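Local coordinates for protein similarities with probable monooxygenase (Photorhabdus luminescens, PDB 4HB9) that binds flavin-adenine dinucleotide and probably acts as a flavin-dependent monooxygenase of the aromatic ring hydroxylase type, at residues Q77-N82 / D206-S211; W128-V133 / I145-G150; S310-L315 / E354-I359. All blocks are in the same frame, centred on the assembly; numbering follows the deposited sequence. Where two conformers were deposited one is given.

Contact 1: Q77-N82 / D206-S211; sequences QSRFYN and DGTPNS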
loop_
_atom_site.group_PDB
_atom_site.type_symbol
_atom_site.label_atom_id
_atom_site.label_comp_id
_atom_site.label_asym_id
_atom_site.label_seq_id
_atom_site.Cartn_x
_atom_site.Cartn_y
_atom_site.Cartn_z
ATOM N N GLN A 77 1.698 -21.983 -0.773
ATOM C CA GLN A 77 0.875 -23.122 -0.312
ATOM C C GLN A 77 -0.338 -22.690 0.529
ATOM O O GLN A 77 -0.756 -23.424 1.425
ATOM C CB GLN A 77 1.698 -24.152 0.485
ATOM C CG GLN A 77 2.981 -24.624 -0.177
ATOM C CD GLN A 77 3.672 -25.723 0.625
ATOM O OE1 GLN A 77 3.843 -25.609 1.843
ATOM N NE2 GLN A 77 4.073 -26.795 -0.055
ATOM N N SER A 78 -0.910 -21.521 0.228
ATOM C CA SER A 78 -2.043 -20.987 0.994
ATOM C C SER A 78 -3.097 -22.055 1.311
ATOM O O SER A 78 -3.588 -22.731 0.410
ATOM C CB SER A 78 -2.696 -19.837 0.235
ATOM O OG SER A 78 -3.835 -19.356 0.934
ATOM N N ARG A 79 -3.433 -22.191 2.591
ATOM C CA ARG A 79 -4.321 -23.241 3.075
ATOM C C ARG A 79 -5.728 -22.714 3.347
ATOM O O ARG A 79 -5.921 -21.531 3.663
ATOM C CB ARG A 79 -3.739 -23.846 4.352
ATOM C CG ARG A 79 -2.486 -24.674 4.088
ATOM C CD ARG A 79 -1.796 -25.134 5.357
ATOM N NE ARG A 79 -1.438 -23.996 6.201
ATOM C CZ ARG A 79 -0.277 -23.838 6.834
ATOM N NH1 ARG A 79 0.698 -24.741 6.739
ATOM N NH2 ARG A 79 -0.080 -22.743 7.564
ATOM N N PHE A 80 -6.710 -23.596 3.218
ATOM C CA PHE A 80 -8.099 -23.223 3.400
ATOM C C PHE A 80 -8.720 -24.162 4.410
ATOM O O PHE A 80 -8.591 -25.390 4.290
ATOM C CB PHE A 80 -8.856 -23.265 2.068
ATOM C CG PHE A 80 -8.440 -22.179 1.109
ATOM C CD1 PHE A 80 -9.200 -21.029 0.963
ATOM C CD2 PHE A 80 -7.272 -22.302 0.370
ATOM C CE1 PHE A 80 -8.806 -20.021 0.087
ATOM C CE2 PHE A 80 -6.862 -21.300 -0.495
ATOM C CZ PHE A 80 -7.633 -20.158 -0.642
ATOM N N TYR A 81 -9.368 -23.591 5.424
ATOM C CA TYR A 81 -10.038 -24.387 6.447
ATOM C C TYR A 81 -11.456 -23.925 6.595
ATOM O O TYR A 81 -11.770 -22.779 6.291
ATOM C CB TYR A 81 -9.363 -24.210 7.805
ATOM C CG TYR A 81 -7.929 -24.631 7.890
ATOM C CD1 TYR A 81 -7.575 -25.882 8.396
ATOM C CD2 TYR A 81 -6.918 -23.774 7.494
ATOM C CE1 TYR A 81 -6.249 -26.266 8.485
ATOM C CE2 TYR A 81 -5.592 -24.145 7.569
ATOM C CZ TYR A 81 -5.265 -25.390 8.067
ATOM O OH TYR A 81 -3.938 -25.732 8.145
ATOM N N ASN A 82 -12.311 -24.785 7.130
ATOM C CA ASN A 82 -13.576 -24.306 7.641
ATOM C C ASN A 82 -13.359 -23.714 9.024
ATOM O O ASN A 82 -12.223 -23.537 9.463
ATOM C CB ASN A 82 -14.667 -25.385 7.612
ATOM C CG ASN A 82 -14.503 -26.446 8.691
ATOM O OD1 ASN A 82 -13.530 -26.467 9.471
ATOM N ND2 ASN A 82 -15.472 -27.366 8.725
ATOM N N ASP A 206 4.067 -20.762 10.652
ATOM C CA ASP A 206 5.047 -21.294 9.700
ATOM C C ASP A 206 5.241 -20.450 8.440
ATOM O O ASP A 206 6.073 -20.787 7.601
ATOM C CB ASP A 206 4.737 -22.759 9.336
ATOM C CG ASP A 206 3.426 -22.936 8.566
ATOM O OD1 ASP A 206 2.865 -21.941 8.053
ATOM O OD2 ASP A 206 2.952 -24.095 8.472
ATOM N N GLY A 207 4.490 -19.363 8.297
ATOM C CA GLY A 207 4.668 -18.482 7.144
ATOM C C GLY A 207 3.787 -18.777 5.938
ATOM O O GLY A 207 3.842 -18.049 4.944
ATOM N N THR A 208 2.986 -19.840 5.997
ATOM C CA THR A 208 1.991 -20.068 4.957
ATOM C C THR A 208 0.678 -19.420 5.387
ATOM O O THR A 208 0.215 -19.656 6.508
ATOM C CB THR A 208 1.790 -21.573 4.666
ATOM O OG1 THR A 208 3.001 -22.110 4.129
ATOM C CG2 THR A 208 0.688 -21.792 3.639
ATOM N N PRO A 209 0.079 -18.604 4.508
ATOM C CA PRO A 209 -1.201 -17.977 4.869
ATOM C C PRO A 209 -2.368 -18.969 4.954
ATOM O O PRO A 209 -2.383 -20.006 4.265
ATOM C CB PRO A 209 -1.439 -16.952 3.754
ATOM C CG PRO A 209 -0.572 -17.366 2.616
ATOM C CD PRO A 209 0.585 -18.134 3.202
ATOM N N ASN A 210 -3.330 -18.642 5.812
ATOM C CA ASN A 210 -4.503 -19.473 6.033
ATOM C C ASN A 210 -5.755 -18.657 5.803
ATOM O O ASN A 210 -5.811 -17.477 6.164
ATOM C CB ASN A 210 -4.544 -20.016 7.461
ATOM C CG ASN A 210 -3.258 -20.725 7.868
ATOM O OD1 ASN A 210 -2.937 -21.775 7.359
ATOM N ND2 ASN A 210 -2.518 -20.133 8.776
ATOM N N SER A 211 -6.760 -19.302 5.224
ATOM C CA SER A 211 -8.088 -18.732 5.117
ATOM C C SER A 211 -9.110 -19.582 5.837
ATOM O O SER A 211 -9.130 -20.790 5.651
ATOM C CB SER A 211 -8.460 -18.618 3.654
ATOM O OG SER A 211 -7.915 -17.424 3.128
#
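The guanidinium of Arg79 has Thr208 over one face, its CB 3.6 Å from NH2, while two acceptors line its edge. Asn210, whose amide plane is turned only 9° from the guanidinium, brings OD1 into that plane, where this single oxygen takes both Arg79 NE, at 2.9 Å, and NH2. Asp206 meets the group end-on, one carboxylate oxygen for each terminal nitrogen, each through its syn lone pair. Asp206 OD2 lies 2.9 Å from Arg79 NH1, and OD1 lies 3.1 Å from Arg79 NH2. The two planes are 37° apart. The bend at chi3 (-57°) brings the arginine head round to these partners, and with four bonds its rotation is fixed. Asp206 is placed in turn by an Asx turn, OD1 accepting from Thr208 N. The ring of Tyr81 has Asn210 OD1 at its edge; its hydroxyl bonds to Asn203 ND2, and the backbone O of Asn203 takes Asn210 ND2.

Beneath these side chains, strands 79-81 and 210-212 run parallel as neighbours in the mixed sheet. The backbone ladder alternates from strand to strand: Arg79 N to Pro209 O, Ser211 N to Arg79 O (2.8 Å), then Tyr81 N to Ser211 O, nearly straight. Pro209, lacking an N-H, still offers its carbonyl. On the sheet face opposite Arg79 and Asn210, the small Ser211 leaves room for Phe80, whose CD1 lies 3.7 Å from Ser211 CB; Trp219 of strand 218-228 also touches that ring. At the strand entrance Thr208 CG2, anti to the backbone N, presses on Gln77 O at 3.1 Å.

Contact 2: W128-V133 / I145-G150; sequences WNKTFV and IFFADG. With FAD (flavin-adenine dinucleotide), chain B.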
loop_
_atom_site.group_PDB
_atom_site.type_symbol
_atom_site.label_atom_id
_atom_site.label_comp_id
_atom_site.label_asym_id
_atom_site.label_seq_id
_atom_site.Cartn_x
_atom_site.Cartn_y
_atom_site.Cartn_z
ATOM N N TRP A 128 10.397 18.529 2.781
ATOM C CA TRP A 128 9.448 18.179 3.818
ATOM C C TRP A 128 8.555 19.363 4.120
ATOM O O TRP A 128 8.896 20.490 3.778
ATOM C CB TRP A 128 10.198 17.749 5.085
ATOM C CG TRP A 128 11.148 16.603 4.862
ATOM C CD1 TRP A 128 12.490 16.683 4.668
ATOM C CD2 TRP A 128 10.810 15.213 4.791
ATOM N NE1 TRP A 128 13.018 15.426 4.484
ATOM C CE2 TRP A 128 12.008 14.503 4.571
ATOM C CE3 TRP A 128 9.610 14.502 4.880
ATOM C CZ2 TRP A 128 12.045 13.103 4.436
ATOM C CZ3 TRP A 128 9.651 13.082 4.769
ATOM C CH2 TRP A 128 10.862 12.417 4.544
ATOM N N ASN A 129 7.402 19.092 4.739
ATOM C CA ASN A 129 6.444 20.114 5.161
ATOM C C ASN A 129 5.894 20.947 4.010
ATOM O O ASN A 129 5.673 22.143 4.141
ATOM C CB ASN A 129 7.061 21.023 6.219
ATOM C CG ASN A 129 7.648 20.239 7.376
ATOM O OD1 ASN A 129 6.912 19.678 8.190
ATOM N ND2 ASN A 129 8.974 20.184 7.447
ATOM N N LYS A 130 5.679 20.286 2.887
ATOM C CA LYS A 130 5.201 20.903 1.684
ATOM C C LYS A 130 3.911 20.197 1.303
ATOM O O LYS A 130 3.932 19.109 0.704
ATOM C CB LYS A 130 6.258 20.765 0.589
ATOM C CG LYS A 130 7.504 21.594 0.852
ATOM C CD LYS A 130 7.285 23.001 0.307
ATOM C CE LYS A 130 8.260 24.021 0.833
ATOM N NZ LYS A 130 8.138 25.250 -0.011
ATOM N N THR A 131 2.786 20.811 1.662
ATOM C CA THR A 131 1.475 20.244 1.371
ATOM C C THR A 131 0.945 20.830 0.072
ATOM O O THR A 131 0.586 22.005 0.019
ATOM C CB THR A 131 0.478 20.547 2.521
ATOM O OG1 THR A 131 0.928 19.895 3.704
ATOM C CG2 THR A 131 -0.923 20.059 2.212
ATOM N N PHE A 132 0.865 19.994 -0.958
ATOM C CA PHE A 132 0.300 20.387 -2.225
ATOM C C PHE A 132 -1.164 20.803 -2.052
ATOM O O PHE A 132 -1.934 20.137 -1.358
ATOM C CB PHE A 132 0.407 19.251 -3.238
ATOM C CG PHE A 132 -0.416 19.466 -4.452
ATOM C CD1 PHE A 132 0.130 20.048 -5.576
ATOM C CD2 PHE A 132 -1.757 19.129 -4.458
ATOM C CE1 PHE A 132 -0.645 20.269 -6.704
ATOM C CE2 PHE A 132 -2.541 19.344 -5.575
ATOM C CZ PHE A 132 -1.981 19.911 -6.707
ATOM N N VAL A 133 -1.530 21.915 -2.682
ATOM C CA VAL A 133 -2.912 22.410 -2.685
ATOM C C VAL A 133 -3.476 22.452 -4.121
ATOM O O VAL A 133 -4.590 21.999 -4.367
ATOM C CB VAL A 133 -2.994 23.817 -2.042
ATOM C CG1 VAL A 133 -4.373 24.436 -2.243
ATOM C CG2 VAL A 133 -2.646 23.752 -0.554
ATOM N N ILE A 145 3.366 24.908 -8.955
ATOM C CA ILE A 145 2.777 24.165 -7.846
ATOM C C ILE A 145 2.606 25.086 -6.654
ATOM O O ILE A 145 3.551 25.762 -6.276
ATOM C CB ILE A 145 3.690 22.998 -7.382
ATOM C CG1 ILE A 145 4.176 22.165 -8.574
ATOM C CG2 ILE A 145 2.935 22.118 -6.386
ATOM C CD1 ILE A 145 5.392 21.304 -8.243
ATOM N N PHE A 146 1.417 25.089 -6.047
ATOM C CA PHE A 146 1.161 25.871 -4.840
ATOM C C PHE A 146 1.038 24.982 -3.610
ATOM O O PHE A 146 0.292 24.019 -3.637
ATOM C CB PHE A 146 -0.163 26.622 -4.986
ATOM C CG PHE A 146 -0.177 27.612 -6.121
ATOM C CD1 PHE A 146 0.037 28.960 -5.889
ATOM C CD2 PHE A 146 -0.380 27.192 -7.420
ATOM C CE1 PHE A 146 0.019 29.879 -6.931
ATOM C CE2 PHE A 146 -0.388 28.104 -8.472
ATOM C CZ PHE A 146 -0.196 29.453 -8.228
ATOM N N PHE A 147 1.704 25.367 -2.529
ATOM C CA PHE A 147 1.652 24.643 -1.269
ATOM C C PHE A 147 0.858 25.370 -0.195
ATOM O O PHE A 147 0.615 26.575 -0.284
ATOM C CB PHE A 147 3.074 24.332 -0.805
ATOM C CG PHE A 147 3.866 23.604 -1.834
ATOM C CD1 PHE A 147 3.657 22.249 -2.051
ATOM C CD2 PHE A 147 4.780 24.272 -2.626
ATOM C CE1 PHE A 147 4.360 21.562 -3.029
ATOM C CE2 PHE A 147 5.491 23.595 -3.607
ATOM C CZ PHE A 147 5.284 22.236 -3.806
ATOM N N ALA A 148 0.432 24.624 0.819
ATOM C CA ALA A 148 -0.489 25.148 1.848
ATOM C C ALA A 148 0.109 26.300 2.655
ATOM O O ALA A 148 -0.621 27.146 3.184
ATOM C CB ALA A 148 -0.895 24.042 2.801
ATOM N N ASP A 149 1.430 26.306 2.778
ATOM C CA ASP A 149 2.117 27.374 3.515
ATOM C C ASP A 149 2.271 28.647 2.677
ATOM O O ASP A 149 2.849 29.642 3.153
ATOM C CB ASP A 149 3.485 26.907 4.036
ATOM C CG ASP A 149 4.509 26.664 2.925
ATOM O OD1 ASP A 149 4.183 26.677 1.712
ATOM O OD2 ASP A 149 5.683 26.437 3.288
ATOM N N GLY A 150 1.779 28.619 1.438
ATOM C CA GLY A 150 1.798 29.808 0.572
ATOM C C GLY A 150 3.009 29.876 -0.354
ATOM O O GLY A 150 3.147 30.808 -1.161
HETATM P PA FAD B . 1.663 6.332 -0.003
HETATM O O1A FAD B . 2.764 5.328 0.215
HETATM O O2A FAD B . 0.436 6.460 0.834
HETATM O O5B FAD B . 2.340 7.779 -0.120
HETATM C C5B FAD B . 1.579 8.957 -0.309
HETATM C C4B FAD B . 2.464 10.082 0.193
HETATM O O4B FAD B . 1.899 11.335 -0.231
HETATM C C3B FAD B . 2.597 10.121 1.728
HETATM O O3B FAD B . 3.954 10.308 2.133
HETATM C C2B FAD B . 1.726 11.305 2.093
HETATM O O2B FAD B . 2.083 11.977 3.287
HETATM C C1B FAD B . 1.932 12.213 0.872
HETATM N N9A FAD B . 0.896 13.221 0.638
HETATM C C8A FAD B . -0.452 13.046 0.655
HETATM N N7A FAD B . -1.099 14.199 0.317
HETATM C C5A FAD B . -0.135 15.118 0.092
HETATM C C6A FAD B . -0.144 16.544 -0.287
HETATM N N6A FAD B . -1.350 17.136 -0.447
HETATM N N1A FAD B . 1.037 17.182 -0.415
HETATM C C2A FAD B . 2.212 16.531 -0.251
HETATM N N3A FAD B . 2.305 15.231 0.092
HETATM C C4A FAD B . 1.167 14.483 0.273
HETATM N N1 FAD B . 0.716 -3.237 -0.385
HETATM C C2 FAD B . 1.353 -4.317 -0.891
HETATM O O2 FAD B . 1.739 -4.349 -2.111
HETATM N N3 FAD B . 1.602 -5.382 -0.106
HETATM C C4 FAD B . 1.214 -5.496 1.168
HETATM O O4 FAD B . 1.482 -6.537 1.825
HETATM C C4X FAD B . 0.480 -4.382 1.775
HETATM N N5 FAD B . 0.059 -4.404 3.072
HETATM C C5X FAD B . -0.622 -3.350 3.575
HETATM C C6 FAD B . -1.080 -3.366 4.887
HETATM C C7 FAD B . -1.777 -2.285 5.431
HETATM C C7M FAD B . -2.275 -2.304 6.864
HETATM C C8 FAD B . -2.048 -1.103 4.596
HETATM C C8M FAD B . -2.790 0.090 5.158
HETATM C C9 FAD B . -1.593 -1.079 3.281
HETATM C C9A FAD B . -0.889 -2.148 2.727
HETATM N N10 FAD B . -0.432 -2.118 1.390
HETATM C C10 FAD B . 0.247 -3.220 0.882
HETATM C "C1'" FAD B . -0.706 -0.983 0.485
HETATM C "C2'" FAD B . 0.440 0.024 0.420
HETATM O "O2'" FAD B . 0.858 0.406 1.720
HETATM C "C3'" FAD B . -0.031 1.259 -0.345
HETATM O "O3'" FAD B . -0.767 0.834 -1.490
HETATM C "C4'" FAD B . 1.160 2.090 -0.802
HETATM O "O4'" FAD B . 1.609 2.846 0.307
HETATM C "C5'" FAD B . 0.806 3.039 -1.927
HETATM O "O5'" FAD B . 1.982 3.749 -2.258
HETATM P P FAD B . 1.824 5.290 -2.693
HETATM O O1P FAD B . 3.245 5.769 -2.875
HETATM O O2P FAD B . 0.832 5.378 -3.822
HETATM O O3P FAD B . 1.117 6.087 -1.492
HETATM O O HOH W 1 2.987 23.454 2.928
HETATM O O HOH W 2 6.873 24.431 4.674
HETATM O O HOH W 3 7.915 27.249 2.327
#
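Phe147, Lys130 and Ala148 lose most surface where the beta hairpin of strands 132-137 and 143-147 meets the loop leading into it. The aromatic ring of Phe147 is a flat apolar platform: Lys130, bent at chi2 (-86°), lays its aliphatic chain over one face in a CH-pi contact, CD standing 4.1 Å from the ring centroid. Lysine suits this place because its methylenes can cover the ring while the ammonium continues past it, to Ser151 and to a water shared with Asp149 OD2. The same ring meets Tyr30 of strand 26-30, so the hairpin is packed against the Rossmann-like sheet.

Ala148 is the second residue of the type I turn from Phe147 to Gly150. Its small CB touches both Thr131 CB and Val133 CG2, each at 3.8 Å, and its N donates to Thr131 O at 2.7 Å. Val133 N to Phe146 O, at 2.9 Å, is the other backbone bond, and between the two lies the non-hydrogen-bonded antiparallel pair Phe132 and Phe147.

In such a pair the N-H and C=O of Phe132 point away from the partner strand, and here both are taken by the adenine of FAD. The Phe132 side chain, CG anti to the backbone N, puts CD1 3.6 Å from Ile145 CG2. Phe132 N donates to FAD N1A at 2.9 Å, and N6A returns a bond to Phe132 O at 3.2 Å, straight to within 11°.

Contact 3: S310-L315 / E354-I359; sequences SSTVTL and ELVKAI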
loop_
_atom_site.group_PDB
_atom_site.type_symbol
_atom_site.label_atom_id
_atom_site.label_comp_id
_atom_site.label_asym_id
_atom_site.label_seq_id
_atom_site.Cartn_x
_atom_site.Cartn_y
_atom_site.Cartn_z
ATOM N N SER A 310 -3.352 12.961 -22.510
ATOM C CA SER A 310 -2.117 13.050 -21.742
ATOM C C SER A 310 -1.593 14.473 -21.720
ATOM O O SER A 310 -1.849 15.271 -22.638
ATOM C CB SER A 310 -1.061 12.123 -22.312
ATOM O OG SER A 310 -1.478 10.786 -22.212
ATOM N N SER A 311 -0.887 14.805 -20.651
ATOM C CA SER A 311 -0.236 16.089 -20.548
ATOM C C SER A 311 1.026 15.914 -19.709
ATOM O O SER A 311 1.435 14.796 -19.437
ATOM C CB SER A 311 -1.180 17.108 -19.919
ATOM O OG SER A 311 -1.400 16.849 -18.547
ATOM N N THR A 312 1.592 17.025 -19.279
ATOM C CA THR A 312 2.758 17.007 -18.410
ATOM C C THR A 312 2.408 16.808 -16.930
ATOM O O THR A 312 3.291 16.819 -16.087
ATOM C CB THR A 312 3.569 18.294 -18.602
ATOM O OG1 THR A 312 2.745 19.417 -18.304
ATOM C CG2 THR A 312 4.079 18.387 -20.041
ATOM N N VAL A 313 1.133 16.615 -16.608
ATOM C CA VAL A 313 0.704 16.174 -15.262
ATOM C C VAL A 313 0.316 14.714 -15.410
ATOM O O VAL A 313 -0.442 14.331 -16.355
ATOM C CB VAL A 313 -0.542 16.945 -14.755
ATOM C CG1 VAL A 313 -1.007 16.426 -13.404
ATOM C CG2 VAL A 313 -0.282 18.442 -14.671
ATOM N N THR A 314 0.815 13.877 -14.498
ATOM C CA THR A 314 0.384 12.494 -14.455
ATOM C C THR A 314 0.307 11.983 -13.000
ATOM O O THR A 314 0.498 12.737 -12.070
ATOM C CB THR A 314 1.240 11.594 -15.372
ATOM O OG1 THR A 314 0.603 10.340 -15.552
ATOM C CG2 THR A 314 2.618 11.356 -14.863
ATOM N N LEU A 315 -0.039 10.715 -12.833
ATOM C CA LEU A 315 -0.289 10.153 -11.495
ATOM C C LEU A 315 0.369 8.814 -11.353
ATOM O O LEU A 315 0.586 8.140 -12.368
ATOM C CB LEU A 315 -1.793 9.964 -11.273
ATOM C CG LEU A 315 -2.616 11.251 -11.351
ATOM C CD1 LEU A 315 -4.094 10.919 -11.468
ATOM C CD2 LEU A 315 -2.352 12.183 -10.194
ATOM N N GLU A 354 9.117 11.949 -27.485
ATOM C CA GLU A 354 8.578 13.206 -27.000
ATOM C C GLU A 354 7.945 12.974 -25.637
ATOM O O GLU A 354 7.434 11.884 -25.372
ATOM C CB GLU A 354 7.520 13.757 -27.956
ATOM C CG GLU A 354 7.998 14.047 -29.373
ATOM C CD GLU A 354 6.838 14.347 -30.325
ATOM O OE1 GLU A 354 5.671 14.397 -29.876
ATOM O OE2 GLU A 354 7.088 14.521 -31.534
ATOM N N LEU A 355 7.969 14.014 -24.814
ATOM C CA LEU A 355 7.529 13.957 -23.445
ATOM C C LEU A 355 6.094 13.475 -23.278
ATOM O O LEU A 355 5.850 12.467 -22.607
ATOM C CB LEU A 355 7.698 15.327 -22.785
ATOM C CG LEU A 355 7.244 15.452 -21.331
ATOM C CD1 LEU A 355 7.826 14.344 -20.452
ATOM C CD2 LEU A 355 7.638 16.816 -20.796
ATOM N N VAL A 356 5.139 14.200 -23.857
ATOM C CA VAL A 356 3.739 13.827 -23.695
ATOM C C VAL A 356 3.448 12.450 -24.281
ATOM O O VAL A 356 2.695 11.663 -23.677
ATOM C CB VAL A 356 2.760 14.907 -24.212
ATOM C CG1 VAL A 356 1.322 14.442 -24.030
ATOM C CG2 VAL A 356 2.952 16.184 -23.423
ATOM N N LYS A 357 4.045 12.113 -25.422
ATOM C CA LYS A 357 3.890 10.768 -25.957
ATOM C C LYS A 357 4.377 9.695 -24.961
ATOM O O LYS A 357 3.731 8.664 -24.789
ATOM C CB LYS A 357 4.623 10.582 -27.290
ATOM C CG LYS A 357 3.780 10.806 -28.534
ATOM C CD LYS A 357 4.621 10.555 -29.790
ATOM C CE LYS A 357 3.897 10.890 -31.089
ATOM N NZ LYS A 357 3.817 12.353 -31.337
ATOM N N ALA A 358 5.542 9.921 -24.361
ATOM C CA ALA A 358 6.097 8.963 -23.396
ATOM C C ALA A 358 5.168 8.837 -22.172
ATOM O O ALA A 358 4.934 7.731 -21.681
ATOM C CB ALA A 358 7.494 9.404 -22.966
ATOM N N ILE A 359 4.653 9.961 -21.689
ATOM C CA ILE A 359 3.677 9.954 -20.598
ATOM C C ILE A 359 2.433 9.144 -20.995
ATOM O O ILE A 359 1.952 8.312 -20.224
ATOM C CB ILE A 359 3.333 11.371 -20.122
ATOM C CG1 ILE A 359 4.539 11.979 -19.394
ATOM C CG2 ILE A 359 2.134 11.343 -19.185
ATOM C CD1 ILE A 359 4.410 13.450 -19.088
#
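Ile359 carries much of this contact, reaching from the first turns of helix 355-386 into the bend before strand 313-315. With CG1 beside the backbone N and the chain then extended (chi2 170°), its CD1 comes to 3.3 Å from Ser311 O and to 4.0 Å from Thr312 CA. The other branch, CG2, rests 3.9 Å from Thr314 CB as the two side chains slide past each other in opposite directions. A beta-branched residue suits the spot, since both branches touch Ser311 O, CD1 going on to Thr312 CA and CG2 to Thr314 CB.

One turn earlier, Val356 points the same way. Its CG1, anti to the backbone N, lies against Ser310, 3.7 Å from Ser310 CB, while CG2 faces the methyl of Thr312. That methyl, CG2 of Thr312, also meets Leu355 CD2 at 4.0 Å, the two side chains crossing at about a right angle. The contact is thus made by helix methyl groups lying against a serine- and threonine-rich chain in which the hydroxyls of Ser310, Ser311 and Thr314 bond elsewhere.

The next shell holds these surfaces in place. Ser311 OG accepts from Val313 N at 3.2 Å, an ST turn that shapes the entry to the strand, and the same hydroxyl bonds to Tyr172 OH. Glu363, further along helix 355-386, ties Ser310 OG to that helix through OE1 and Thr314 OG1 through OE2. At the helix start, Glu354 is the N-cap, and its OE1 forms a salt bridge with Lys357 NZ on the outer side.

Strand 313-315 is an outermost strand of the five-stranded parallel sheet, bonded to strand 157-160. Val313 packs on helix 167-172, whereas Thr314 faces helix 355-386 and touches Leu341 of helix 330-349; the same helix, through Leu345 and Val348, packs against Leu355.

Contacts 2 and 3 lie in the FAD-binding part of the fold, their centres about 23 Å apart and nearest atoms about 8 Å. Contact 2 packs a small antiparallel hairpin beside the parallel sheet at the adenine end of the cofactor; contact 3 joins a helix to an outermost strand of that sheet. Contact 1 belongs to the mixed sheet on the opposite side of the chain's centre, about 45 Å and 43 Å from contacts 2 and 3 between centres. Along the chain, contact 2 is nested within the loop closed by contact 1, and contact 3 follows both. The chain thus passes from mixed sheet to hairpin, back to the mixed sheet, and again to the parallel sheet.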